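Side-chain contacts in transcriptional repressor, TetR family (Thermus thermophilus, PDB 3ANP), which represses genes of fatty acid degradation, probably by binding their operator DNA through a helix-turn-helix motif, and binds acyl-CoA ligands such as lauroyl-CoA: residues 69-72 / 73-76; 84-87 / 88-92; 166-169 / 170-174; 181-184 / 185-188. All coordinates share one frame; numbering follows the deposited sequence.

Contact 1: residues 69-72 / 73-76; sequences REEV and RRLL
Arg69 and Arg73, one turn apart on helix 54-77, run side by side and point the same way, the methylenes of Arg69 lying against the guanidinium of Arg73. CG of Arg69 is 3.6 Å from NE of Arg73, and CD of Arg69 lies over one guanidinium face of Arg73, toward the rim. The two guanidinium planes are turned 65° from each other, which is no stack. NE of Arg69 nevertheless stays 4.3 Å from NH2 of Arg73, a pairing of like charges probably offset by the salt bridge from that NH2 to Glu134 of helix 128-142.

Opposite charges meet less directly at Glu71 and Arg74. OE2 of Glu71 is 4.5 Å from NH2 of Arg74 but well out of the guanidinium plane, where no N-H points at it. A water mends the mismatch: it donates to OE2 of Glu71 at 2.8 Å and, lying in plane at the edge of the Arg74 guanidinium, accepts a weak bond from NH2. The main partner of that carboxylate is His88.

The apolar contact is Val72 with Leu76. CG1 of Val72 stands anti to the backbone N (chi1 161°), leaning along the helix to 4.1 Å from CD1 of Leu76. Both branched side chains pack on Val85, and Val72 also on Leu131 and Ile135. Beneath them run ordinary helical bonds, such as Arg73 N to Arg69 O at 3.0 Å.

The chemistry is that of an amphipathic helix: its aliphatic side seals against helices 82-99 and 128-142, while outward charged chains pair with those helices (Glu71, Arg73) or weakly with water (Arg74).

Contact 2: residues 84-87 / 88-92; sequences EVLR and HLFRV
Phe90 reaches back one turn to Leu86, and its ring lies alongside the backbone carbonyl and side chain of that leucine. CB starts the path 3.9 Å from O of Leu86. With CG anti to its own carbonyl carbon (chi1 -71°), the ring is directed back along the helix, and CD2 comes within 3.0 Å of O of Leu86, a snug fit beside an oxygen that also accepts the backbone N-H of Phe90. One atom further, CE2 meets CD2 of Leu86 at 4.2 Å, the two side chains running side by side. The ring continues onto Ile132, Leu182 and Leu186. With an alanine here, Leu86 would probably lose its aromatic neighbour and a gap would open toward Leu182 and Leu186.

Helix 82-99 belongs to the all-helical ligand-binding domain of a TetR-family repressor: Val85, Leu86 and Leu89 pack on Ile135 of helix 128-142, and the side chain of Leu89 lies about 8 Å from the bound dodecyl-CoA. Large aliphatic and aromatic residues suit these inward positions.

Charged residues occupy another side. Arg91 bends at chi2 and chi3, folding its guanidinium back over the helix, where O of Arg87 lies over one face and NH1 of Arg91 is 3.7 Å from CB of Arg87. OE1 of Glu84 lies at the guanidinium edge, near its plane but 4.2 Å from NH2 of Arg91. A water bridges this pair, donating to OE1 of Glu84 at 2.7 Å and accepting from NH1 of Arg91. The other carboxylate oxygen, OE2 of Glu84, forms a salt bridge with NH1 of Arg87 at 2.9 Å.

Contact 3: residues 166-169 / 170-174; sequences ALRW and AAYTP
Trp169 holds CG anti to its backbone N (chi1 175°) and stands its indole crosswise (chi2 84°), which lays one ring face against Thr173 and Pro174. CA of Pro174 makes a CH-pi contact 3.9 Å from the centroid of the five-membered ring, 20° off the ring normal. CE3 of Trp169 also rests 3.8 Å from CB of Ala170, where a small methyl leaves room for the benzene half. NE1 bonds to the carbonyl of Arg176, fixing the rotation of the indole. A serine in place of Trp169 would probably uncover Pro174 and leave the carbonyl of Arg176 without its indole donor.

The backbone turns here as helix 151-172 gives way to loop. O of Arg168 accepts twice, from Tyr172 N at 2.8 Å and from Thr173 N at 3.3 Å, the latter in the carbonyl plane. Proline suits the next place, having no amide hydrogen to need a helical acceptor.

Tyr172 crosses Arg168, its CE2 4.1 Å from CG of the arginine, while CB of Ala171 sits over the centre of the phenol ring. Both polar ends serve the second subunit: Arg168 forms a salt bridge with its Asp160, and Tyr172 OH bonds to O of its Asn113. A lauric acid also touches Arg168.

The chemistry thus divides between an indole packed by CH-pi contact on the proline where helix gives way to loop, and an arginine and a tyrosine whose polar ends bond to the second subunit.

Contact 4: residues 181-184 / 185-188; sequences ELEK and NLRL
NZ of Lys184 is gripped from three directions: by OD1 of Asn185 at 2.8 Å, by OE2 of Glu181 at 2.8 Å, and by OG1 of Thr157 of the second subunit. The lysine chain bends at chi2 (-92°) and chi3, curling its ammonium back toward the carboxylate one turn earlier. It meets OE2 of Glu181 from above the carboxylate plane, 44° out of it. The carboxylate and the Asn185 amide stand 86° apart, yet share a second partner: OE2 of Glu181 and ND2 of Asn185 both bond to Ser165 OG of helix 151-172. A short amide with donor and acceptor suits this buried place.

In TetR-family repressors the last two helices usually join those of the partner in a four-helix dimer bundle, and helix 178-191 fits this: Glu181 OE1 also pairs with Arg153 of the second subunit.

The aliphatic part of Lys184 is used too, its CD lying 3.7 Å from CD1 of Leu188. Glu183 and Arg187 run side by side, but OE2 of Glu183 stays 4.2 Å from NE of Arg187, whose salt bridge goes to Glu191.

Contacts 1 and 2, centres 11 Å apart, lie on the successive, antiparallel helices 54-77 and 82-99 and touch directly: OE2 of Glu71 is 2.7 Å from NE2 of His88, a probable hydrogen bond, with CD1 of Leu75 3.4 Å from CD2 of His88 beside it. Contact 2 also meets contact 4, again 11 Å between centres, where CD2 of Leu186 packs 3.7 Å from CA of Arg87. Contact 3 touches none of the others, but both it and contact 4 reach the second subunit. Dodecyl-CoA passes about 7 Å from the side chain of Leu167 and about 10 Å from those of Arg69 and Leu182, though no contact holds a residue lining its pocket.

Contact 1: residues 69-72 / 73-76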
loop_
_atom_site.group_PDB
_atom_site.type_symbol
_atom_site.label_atom_id
_atom_site.label_comp_id
_atom_site.label_asym_id
_atom_site.label_seq_id
_atom_site.Cartn_x
_atom_site.Cartn_y
_atom_site.Cartn_z
ATOM N N ARG A 69 19.013 8.405 4.750
ATOM C CA ARG A 69 19.146 9.681 4.049
ATOM C C ARG A 69 20.630 10.077 3.958
ATOM O O ARG A 69 21.105 10.525 2.908
ATOM C CB ARG A 69 18.346 10.778 4.772
ATOM C CG ARG A 69 18.466 12.166 4.139
ATOM C CD ARG A 69 17.657 13.224 4.909
ATOM N NE ARG A 69 16.221 12.944 4.939
ATOM C CZ ARG A 69 15.526 12.667 6.042
ATOM N NH1 ARG A 69 16.135 12.629 7.224
ATOM N NH2 ARG A 69 14.216 12.433 5.975
ATOM N N GLU A 70 21.365 9.908 5.055
ATOM C CA GLU A 70 22.795 10.241 5.056
ATOM C C GLU A 70 23.530 9.380 4.052
ATOM O O GLU A 70 24.407 9.852 3.332
ATOM C CB GLU A 70 23.434 9.970 6.418
ATOM C CG GLU A 70 22.960 10.833 7.571
ATOM C CD GLU A 70 23.800 10.589 8.821
ATOM O OE1 GLU A 70 24.993 10.934 8.805
ATOM O OE2 GLU A 70 23.276 10.033 9.803
ATOM N N GLU A 71 23.180 8.099 4.042
ATOM C CA GLU A 71 23.805 7.126 3.165
ATOM C C GLU A 71 23.557 7.482 1.694
ATOM O O GLU A 71 24.478 7.468 0.874
ATOM C CB GLU A 71 23.274 5.721 3.505
ATOM C CG GLU A 71 23.859 4.586 2.663
ATOM C CD GLU A 71 23.468 3.201 3.184
ATOM O OE1 GLU A 71 22.589 3.111 4.073
ATOM O OE2 GLU A 71 24.040 2.201 2.707
ATOM N N VAL A 72 22.314 7.816 1.373
ATOM C CA VAL A 72 21.949 8.176 0.005
ATOM C C VAL A 72 22.675 9.444 -0.441
ATOM O O VAL A 72 23.230 9.489 -1.535
ATOM C CB VAL A 72 20.395 8.372 -0.119
ATOM C CG1 VAL A 72 20.033 9.181 -1.381
ATOM C CG2 VAL A 72 19.719 6.999 -0.171
ATOM N N ARG A 73 22.681 10.473 0.402
ATOM C CA ARG A 73 23.350 11.719 0.039
ATOM C C ARG A 73 24.845 11.502 -0.120
ATOM O O ARG A 73 25.478 12.067 -1.015
ATOM C CB ARG A 73 23.063 12.803 1.088
ATOM C CG ARG A 73 21.615 13.281 1.030
ATOM C CD ARG A 73 21.285 14.281 2.124
ATOM N NE ARG A 73 19.878 14.686 2.065
ATOM C CZ ARG A 73 19.378 15.743 2.699
ATOM N NH1 ARG A 73 20.177 16.508 3.444
ATOM N NH2 ARG A 73 18.081 16.043 2.583
ATOM N N ARG A 74 25.400 10.655 0.738
ATOM C CA ARG A 74 26.817 10.335 0.691
ATOM C C ARG A 74 27.163 9.672 -0.641
ATOM O O ARG A 74 28.153 10.022 -1.287
ATOM C CB ARG A 74 27.171 9.375 1.828
ATOM C CG ARG A 74 28.636 9.386 2.195
ATOM C CD ARG A 74 29.173 7.993 2.438
ATOM N NE ARG A 74 28.292 7.155 3.244
ATOM C CZ ARG A 74 28.140 5.851 3.034
ATOM N NH1 ARG A 74 28.813 5.270 2.043
ATOM N NH2 ARG A 74 27.333 5.127 3.798
ATOM N N LEU A 75 26.340 8.709 -1.056
ATOM C CA LEU A 75 26.596 7.993 -2.302
ATOM C C LEU A 75 26.507 8.894 -3.528
ATOM O O LEU A 75 27.343 8.802 -4.432
ATOM C CB LEU A 75 25.651 6.786 -2.428
ATOM C CG LEU A 75 25.927 5.661 -1.405
ATOM C CD1 LEU A 75 24.843 4.580 -1.485
ATOM C CD2 LEU A 75 27.299 5.043 -1.660
ATOM N N LEU A 76 25.511 9.777 -3.556
ATOM C CA LEU A 76 25.357 10.675 -4.681
ATOM C C LEU A 76 26.578 11.589 -4.734
ATOM O O LEU A 76 27.191 11.748 -5.787
ATOM C CB LEU A 76 24.059 11.493 -4.553
ATOM C CG LEU A 76 22.781 10.653 -4.735
ATOM C CD1 LEU A 76 21.548 11.510 -4.462
ATOM C CD2 LEU A 76 22.738 10.074 -6.169
HETATM O O HOH W 1 26.751 1.751 3.148
#

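Contact 2: residues 84-87 / 88-92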
loop_
_atom_site.group_PDB
_atom_site.type_symbol
_atom_site.label_atom_id
_atom_site.label_comp_id
_atom_site.label_asym_id
_atom_site.label_seq_id
_atom_site.Cartn_x
_atom_site.Cartn_y
_atom_site.Cartn_z
ATOM N N GLU A 84 21.790 3.404 -9.632
ATOM C CA GLU A 84 22.451 2.437 -8.754
ATOM C C GLU A 84 22.208 2.805 -7.294
ATOM O O GLU A 84 22.164 1.932 -6.430
ATOM C CB GLU A 84 23.959 2.366 -9.029
ATOM C CG GLU A 84 24.344 1.243 -9.989
ATOM C CD GLU A 84 23.854 -0.127 -9.518
ATOM O OE1 GLU A 84 24.175 -0.532 -8.376
ATOM O OE2 GLU A 84 23.147 -0.802 -10.294
ATOM N N VAL A 85 22.056 4.094 -7.009
ATOM C CA VAL A 85 21.800 4.488 -5.627
ATOM C C VAL A 85 20.392 4.031 -5.260
ATOM O O VAL A 85 20.138 3.630 -4.127
ATOM C CB VAL A 85 21.928 6.002 -5.416
ATOM C CG1 VAL A 85 21.576 6.343 -3.951
ATOM C CG2 VAL A 85 23.361 6.435 -5.701
ATOM N N LEU A 86 19.478 4.105 -6.221
ATOM C CA LEU A 86 18.103 3.650 -6.009
ATOM C C LEU A 86 18.077 2.153 -5.720
ATOM O O LEU A 86 17.429 1.715 -4.770
ATOM C CB LEU A 86 17.252 3.909 -7.241
ATOM C CG LEU A 86 16.663 5.302 -7.393
ATOM C CD1 LEU A 86 15.952 5.392 -8.737
ATOM C CD2 LEU A 86 15.701 5.572 -6.246
ATOM N N ARG A 87 18.755 1.370 -6.558
ATOM C CA ARG A 87 18.808 -0.081 -6.368
ATOM C C ARG A 87 19.406 -0.402 -5.006
ATOM O O ARG A 87 18.946 -1.310 -4.315
ATOM C CB ARG A 87 19.673 -0.764 -7.439
ATOM C CG ARG A 87 19.109 -0.765 -8.844
ATOM C CD ARG A 87 19.739 -1.896 -9.654
ATOM N NE ARG A 87 19.291 -1.897 -11.042
ATOM C CZ ARG A 87 19.734 -1.056 -11.973
ATOM N NH1 ARG A 87 20.647 -0.145 -11.664
ATOM N NH2 ARG A 87 19.265 -1.127 -13.213
ATOM N N HIS A 88 20.450 0.332 -4.638
ATOM C CA HIS A 88 21.104 0.124 -3.351
ATOM C C HIS A 88 20.138 0.405 -2.200
ATOM O O HIS A 88 20.030 -0.375 -1.247
ATOM C CB HIS A 88 22.313 1.049 -3.220
ATOM C CG HIS A 88 22.952 1.017 -1.869
ATOM N ND1 HIS A 88 23.779 -0.009 -1.463
ATOM C CD2 HIS A 88 22.872 1.874 -0.823
ATOM C CE1 HIS A 88 24.181 0.219 -0.225
ATOM N NE2 HIS A 88 23.644 1.354 0.186
ATOM N N LEU A 89 19.439 1.532 -2.287
ATOM C CA LEU A 89 18.504 1.908 -1.237
ATOM C C LEU A 89 17.475 0.819 -0.970
ATOM O O LEU A 89 17.199 0.478 0.181
ATOM C CB LEU A 89 17.793 3.211 -1.605
ATOM C CG LEU A 89 16.653 3.668 -0.687
ATOM C CD1 LEU A 89 17.153 3.901 0.719
ATOM C CD2 LEU A 89 16.061 4.949 -1.252
ATOM N N PHE A 90 16.911 0.254 -2.031
ATOM C CA PHE A 90 15.895 -0.763 -1.834
ATOM C C PHE A 90 16.485 -2.063 -1.344
ATOM O O PHE A 90 15.856 -2.779 -0.584
ATOM C CB PHE A 90 15.071 -0.921 -3.112
ATOM C CG PHE A 90 14.177 0.252 -3.353
ATOM C CD1 PHE A 90 13.089 0.486 -2.518
ATOM C CD2 PHE A 90 14.482 1.188 -4.329
ATOM C CE1 PHE A 90 12.320 1.640 -2.650
ATOM C CE2 PHE A 90 13.720 2.350 -4.470
ATOM C CZ PHE A 90 12.641 2.575 -3.630
ATOM N N ARG A 91 17.717 -2.340 -1.754
ATOM C CA ARG A 91 18.404 -3.537 -1.296
ATOM C C ARG A 91 18.581 -3.417 0.231
ATOM O O ARG A 91 18.246 -4.329 0.990
ATOM C CB ARG A 91 19.768 -3.635 -1.998
ATOM C CG ARG A 91 20.268 -5.036 -2.288
ATOM C CD ARG A 91 21.023 -5.052 -3.623
ATOM N NE ARG A 91 22.098 -4.054 -3.679
ATOM C CZ ARG A 91 22.409 -3.335 -4.756
ATOM N NH1 ARG A 91 21.730 -3.486 -5.888
ATOM N NH2 ARG A 91 23.403 -2.458 -4.705
ATOM N N VAL A 92 19.094 -2.280 0.688
ATOM C CA VAL A 92 19.301 -2.083 2.122
ATOM C C VAL A 92 17.969 -1.997 2.861
ATOM O O VAL A 92 17.850 -2.441 4.004
ATOM C CB VAL A 92 20.151 -0.826 2.380
ATOM C CG1 VAL A 92 20.050 -0.412 3.843
ATOM C CG2 VAL A 92 21.618 -1.131 2.014
HETATM O O HOH W 2 23.177 -3.050 -8.481
#

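Contact 3: residues 166-169 / 170-174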
loop_
_atom_site.group_PDB
_atom_site.type_symbol
_atom_site.label_atom_id
_atom_site.label_comp_id
_atom_site.label_asym_id
_atom_site.label_seq_id
_atom_site.Cartn_x
_atom_site.Cartn_y
_atom_site.Cartn_z
ATOM N N ALA A 166 6.448 -4.449 1.768
ATOM C CA ALA A 166 7.086 -4.745 3.048
ATOM C C ALA A 166 6.078 -5.225 4.082
ATOM O O ALA A 166 6.331 -6.170 4.841
ATOM C CB ALA A 166 7.815 -3.502 3.566
ATOM N N LEU A 167 4.926 -4.570 4.105
ATOM C CA LEU A 167 3.868 -4.932 5.031
ATOM C C LEU A 167 3.344 -6.340 4.738
ATOM O O LEU A 167 3.211 -7.158 5.646
ATOM C CB LEU A 167 2.724 -3.912 4.939
ATOM C CG LEU A 167 1.445 -4.231 5.717
ATOM C CD1 LEU A 167 1.798 -4.675 7.122
ATOM C CD2 LEU A 167 0.551 -2.982 5.745
ATOM N N ARG A 168 3.051 -6.629 3.473
ATOM C CA ARG A 168 2.542 -7.944 3.123
ATOM C C ARG A 168 3.604 -9.011 3.344
ATOM O O ARG A 168 3.300 -10.121 3.777
ATOM C CB ARG A 168 2.039 -7.955 1.681
ATOM C CG ARG A 168 0.752 -7.122 1.536
ATOM C CD ARG A 168 0.389 -6.829 0.092
ATOM N NE ARG A 168 -0.129 -8.000 -0.606
ATOM C CZ ARG A 168 -0.566 -7.982 -1.864
ATOM N NH1 ARG A 168 -0.547 -6.849 -2.563
ATOM N NH2 ARG A 168 -1.022 -9.101 -2.423
ATOM N N TRP A 169 4.853 -8.659 3.072
ATOM C CA TRP A 169 5.947 -9.596 3.276
ATOM C C TRP A 169 6.029 -9.973 4.750
ATOM O O TRP A 169 6.060 -11.155 5.100
ATOM C CB TRP A 169 7.274 -8.968 2.855
ATOM C CG TRP A 169 8.472 -9.846 3.157
ATOM C CD1 TRP A 169 8.963 -10.866 2.379
ATOM C CD2 TRP A 169 9.287 -9.812 4.331
ATOM N NE1 TRP A 169 10.032 -11.469 3.001
ATOM C CE2 TRP A 169 10.256 -10.846 4.200
ATOM C CE3 TRP A 169 9.295 -9.017 5.483
ATOM C CZ2 TRP A 169 11.224 -11.104 5.184
ATOM C CZ3 TRP A 169 10.269 -9.277 6.474
ATOM C CH2 TRP A 169 11.217 -10.317 6.309
ATOM N N ALA A 170 6.067 -8.954 5.606
ATOM C CA ALA A 170 6.190 -9.155 7.046
ATOM C C ALA A 170 4.980 -9.805 7.689
ATOM O O ALA A 170 5.121 -10.632 8.589
ATOM C CB ALA A 170 6.500 -7.805 7.744
ATOM N N ALA A 171 3.790 -9.446 7.225
ATOM C CA ALA A 171 2.572 -9.992 7.804
ATOM C C ALA A 171 2.107 -11.339 7.258
ATOM O O ALA A 171 1.486 -12.123 7.980
ATOM C CB ALA A 171 1.442 -8.981 7.652
ATOM N N TYR A 172 2.406 -11.615 5.997
ATOM C CA TYR A 172 1.913 -12.847 5.383
ATOM C C TYR A 172 2.905 -13.797 4.728
ATOM O O TYR A 172 2.670 -14.996 4.718
ATOM C CB TYR A 172 0.865 -12.496 4.319
ATOM C CG TYR A 172 -0.137 -11.452 4.756
ATOM C CD1 TYR A 172 -0.947 -11.664 5.875
ATOM C CD2 TYR A 172 -0.275 -10.258 4.054
ATOM C CE1 TYR A 172 -1.871 -10.713 6.285
ATOM C CE2 TYR A 172 -1.199 -9.291 4.452
ATOM C CZ TYR A 172 -1.994 -9.528 5.572
ATOM O OH TYR A 172 -2.901 -8.586 5.986
ATOM N N THR A 173 3.991 -13.279 4.159
ATOM C CA THR A 173 4.933 -14.141 3.448
ATOM C C THR A 173 6.385 -13.848 3.766
ATOM O O THR A 173 7.179 -13.563 2.866
ATOM C CB THR A 173 4.758 -13.985 1.923
ATOM O OG1 THR A 173 5.094 -12.645 1.542
ATOM C CG2 THR A 173 3.330 -14.268 1.510
ATOM N N PRO A 174 6.769 -13.944 5.042
ATOM C CA PRO A 174 8.158 -13.659 5.402
ATOM C C PRO A 174 9.193 -14.609 4.806
ATOM O O PRO A 174 10.389 -14.305 4.805
ATOM C CB PRO A 174 8.131 -13.692 6.926
ATOM C CG PRO A 174 7.060 -14.704 7.221
ATOM C CD PRO A 174 5.985 -14.377 6.216
#

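Contact 4: residues 181-184 / 185-188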
loop_
_atom_site.group_PDB
_atom_site.type_symbol
_atom_site.label_atom_id
_atom_site.label_comp_id
_atom_site.label_asym_id
_atom_site.label_seq_id
_atom_site.Cartn_x
_atom_site.Cartn_y
_atom_site.Cartn_z
ATOM N N GLU A 181 11.463 -8.638 -4.461
ATOM C CA GLU A 181 10.187 -7.953 -4.597
ATOM C C GLU A 181 10.376 -6.439 -4.742
ATOM O O GLU A 181 9.737 -5.807 -5.580
ATOM C CB GLU A 181 9.310 -8.280 -3.379
ATOM C CG GLU A 181 8.073 -7.405 -3.187
ATOM C CD GLU A 181 6.976 -7.669 -4.206
ATOM O OE1 GLU A 181 6.966 -8.752 -4.836
ATOM O OE2 GLU A 181 6.103 -6.794 -4.358
ATOM N N LEU A 182 11.259 -5.851 -3.941
ATOM C CA LEU A 182 11.476 -4.413 -4.039
ATOM C C LEU A 182 12.163 -4.054 -5.348
ATOM O O LEU A 182 11.885 -3.009 -5.934
ATOM C CB LEU A 182 12.287 -3.897 -2.830
ATOM C CG LEU A 182 11.540 -4.025 -1.485
ATOM C CD1 LEU A 182 12.357 -3.334 -0.406
ATOM C CD2 LEU A 182 10.125 -3.395 -1.576
ATOM N N GLU A 183 13.052 -4.928 -5.815
ATOM C CA GLU A 183 13.752 -4.695 -7.075
ATOM C C GLU A 183 12.714 -4.704 -8.208
ATOM O O GLU A 183 12.835 -3.955 -9.178
ATOM C CB GLU A 183 14.796 -5.799 -7.300
ATOM C CG GLU A 183 15.442 -5.829 -8.688
ATOM C CD GLU A 183 16.395 -4.670 -8.952
ATOM O OE1 GLU A 183 16.905 -4.059 -7.982
ATOM O OE2 GLU A 183 16.654 -4.383 -10.142
ATOM N N LYS A 184 11.704 -5.564 -8.082
ATOM C CA LYS A 184 10.628 -5.645 -9.076
ATOM C C LYS A 184 9.851 -4.325 -9.098
ATOM O O LYS A 184 9.548 -3.800 -10.172
ATOM C CB LYS A 184 9.661 -6.810 -8.749
ATOM C CG LYS A 184 8.382 -6.867 -9.629
ATOM C CD LYS A 184 7.173 -6.115 -9.022
ATOM C CE LYS A 184 6.707 -6.794 -7.725
ATOM N NZ LYS A 184 5.578 -6.100 -7.035
ATOM N N ASN A 185 9.523 -3.794 -7.919
ATOM C CA ASN A 185 8.793 -2.519 -7.840
ATOM C C ASN A 185 9.594 -1.409 -8.491
ATOM O O ASN A 185 9.057 -0.572 -9.234
ATOM C CB ASN A 185 8.528 -2.109 -6.384
ATOM C CG ASN A 185 7.560 -3.028 -5.680
ATOM O OD1 ASN A 185 6.785 -3.727 -6.323
ATOM N ND2 ASN A 185 7.582 -3.014 -4.343
ATOM N N LEU A 186 10.883 -1.378 -8.176
ATOM C CA LEU A 186 11.765 -0.369 -8.722
ATOM C C LEU A 186 11.843 -0.432 -10.250
ATOM O O LEU A 186 11.640 0.570 -10.925
ATOM C CB LEU A 186 13.159 -0.529 -8.131
ATOM C CG LEU A 186 14.194 0.442 -8.695
ATOM C CD1 LEU A 186 13.773 1.880 -8.380
ATOM C CD2 LEU A 186 15.555 0.134 -8.090
ATOM N N ARG A 187 12.154 -1.608 -10.786
ATOM C CA ARG A 187 12.258 -1.782 -12.231
ATOM C C ARG A 187 10.949 -1.417 -12.935
ATOM O O ARG A 187 10.948 -0.713 -13.948
ATOM C CB ARG A 187 12.597 -3.238 -12.564
ATOM C CG ARG A 187 13.825 -3.784 -11.858
ATOM C CD ARG A 187 15.097 -3.467 -12.607
ATOM N NE ARG A 187 15.032 -3.923 -13.992
ATOM C CZ ARG A 187 16.074 -3.970 -14.814
ATOM N NH1 ARG A 187 17.273 -3.592 -14.389
ATOM N NH2 ARG A 187 15.915 -4.381 -16.065
ATOM N N LEU A 188 9.832 -1.915 -12.419
ATOM C CA LEU A 188 8.554 -1.623 -13.052
ATOM C C LEU A 188 8.218 -0.144 -13.064
ATOM O O LEU A 188 7.840 0.390 -14.112
ATOM C CB LEU A 188 7.412 -2.413 -12.397
ATOM C CG LEU A 188 7.348 -3.900 -12.752
ATOM C CD1 LEU A 188 6.065 -4.496 -12.188
ATOM C CD2 LEU A 188 7.374 -4.071 -14.278
#